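Uncharacterized protein (PDB 4DQA) is of unknown function but, with its concanavalin A-like lectin/glucanase domain, probably binds carbohydrate. Local coordinates at residues S33-S36 with S37-S41. Sequence-based numbering, arbitrary orientation.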
# COMPACT_ATOMS: atom_id res chain seq x y z
N SER A 33 12.69 2.97 -34.14
CA SER A 33 13.94 3.68 -33.99
C SER A 33 14.18 4.53 -35.22
O SER A 33 13.42 4.44 -36.18
CB SER A 33 15.08 2.67 -33.81
OG SER A 33 15.19 1.79 -34.91
N ARG A 34 15.20 5.37 -35.18
CA ARG A 34 15.51 6.24 -36.32
C ARG A 34 17.01 6.48 -36.52
O ARG A 34 17.83 6.15 -35.67
CB ARG A 34 14.82 7.60 -36.18
CG ARG A 34 15.21 8.39 -34.95
CD ARG A 34 14.80 9.84 -35.10
NE ARG A 34 15.62 10.51 -36.10
CZ ARG A 34 15.48 11.78 -36.46
NH1 ARG A 34 14.53 12.54 -35.92
NH2 ARG A 34 16.29 12.30 -37.38
N LEU A 35 17.32 7.08 -37.66
CA LEU A 35 18.67 7.52 -37.97
C LEU A 35 18.88 8.99 -37.60
O LEU A 35 17.94 9.79 -37.60
CB LEU A 35 18.92 7.39 -39.48
CG LEU A 35 19.20 6.00 -40.02
CD1 LEU A 35 19.21 6.03 -41.55
CD2 LEU A 35 20.52 5.51 -39.49
N SER A 36 20.12 9.34 -37.32
CA SER A 36 20.46 10.73 -37.00
C SER A 36 20.32 11.58 -38.26
O SER A 36 19.90 12.74 -38.21
CB SER A 36 21.87 10.80 -36.43
OG SER A 36 22.77 10.11 -37.28
N SER A 37 20.68 10.99 -39.40
CA SER A 37 20.49 11.61 -40.71
C SER A 37 20.32 10.51 -41.75
O SER A 37 20.79 9.39 -41.54
CB SER A 37 21.69 12.48 -41.07
OG SER A 37 22.89 11.72 -41.07
N ALA A 38 19.66 10.82 -42.86
CA ALA A 38 19.37 9.80 -43.87
C ALA A 38 20.64 9.38 -44.60
O ALA A 38 21.64 10.11 -44.61
CB ALA A 38 18.33 10.31 -44.85
N THR A 39 20.58 8.20 -45.20
CA THR A 39 21.73 7.66 -45.91
C THR A 39 21.25 6.97 -47.19
O THR A 39 20.05 6.85 -47.43
CB THR A 39 22.54 6.71 -44.99
OG1 THR A 39 23.80 6.40 -45.60
CG2 THR A 39 21.76 5.44 -44.71
N SER A 40 22.20 6.51 -48.00
CA SER A 40 21.90 6.06 -49.36
C SER A 40 21.61 4.57 -49.48
O SER A 40 21.30 4.07 -50.56
CB SER A 40 23.07 6.44 -50.29
OG SER A 40 24.31 6.10 -49.70
N SER A 41 21.74 3.84 -48.38
CA SER A 41 21.44 2.42 -48.38
C SER A 41 20.52 2.06 -47.22
O SER A 41 20.39 2.82 -46.27
CB SER A 41 22.73 1.60 -48.32
OG SER A 41 23.50 1.99 -47.20
O HOH W 1 24.28 11.96 -38.39
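The chain kinks at Ser-36, just where residues 33-36 pass into residues 37-41. Strand 27-35 runs extended through Arg-34 and Leu-35. At Ser-36 the backbone turns, with phi -70° and psi -36°. From Ser-37 to Thr-39 it is extended again, so residues 37-41 lead off in a new direction. The turn brings the carbonyl of Ser-37 back beside the side chain of Leu-35: Ser-37 O lies 3.4 Å from Leu-35 CB and 3.7 Å from its CD1. This oxygen is buried here and has no polar partner in the model. Leu-35 CG stands anti to its own carbonyl carbon (chi1 -77°). From there CD1 reaches Thr-39 CG2 at 4.1 Å, and the two side chains cross at about a right angle. Leu-35 also packs on Val-9 and Val-43. The loop crosses from strand 27-35 to strand 43-49 in the other sheet of the BT_3987-like N-terminal domain, consistent with an E-set type of beta sandwich. It lies far from the lectin-like domain. One water is hydrogen-bonded to both serines, 2.6 Å from Ser-36 OG and 3.0 Å from Ser-37 OG. The main polar partner of Ser-36 OG is Lys-8 N, through a hydrogen bond. Arg-34 NE (2.9 Å) and NH2 (3.0 Å) both donate hydrogen bonds to Leu-35 O, which lies in the guanidinium plane. NE comes from above the carbonyl plane, while NH2 lies nearly in line with the C=O bond. Arg-34 NH1 forms a salt bridge with Glu-12.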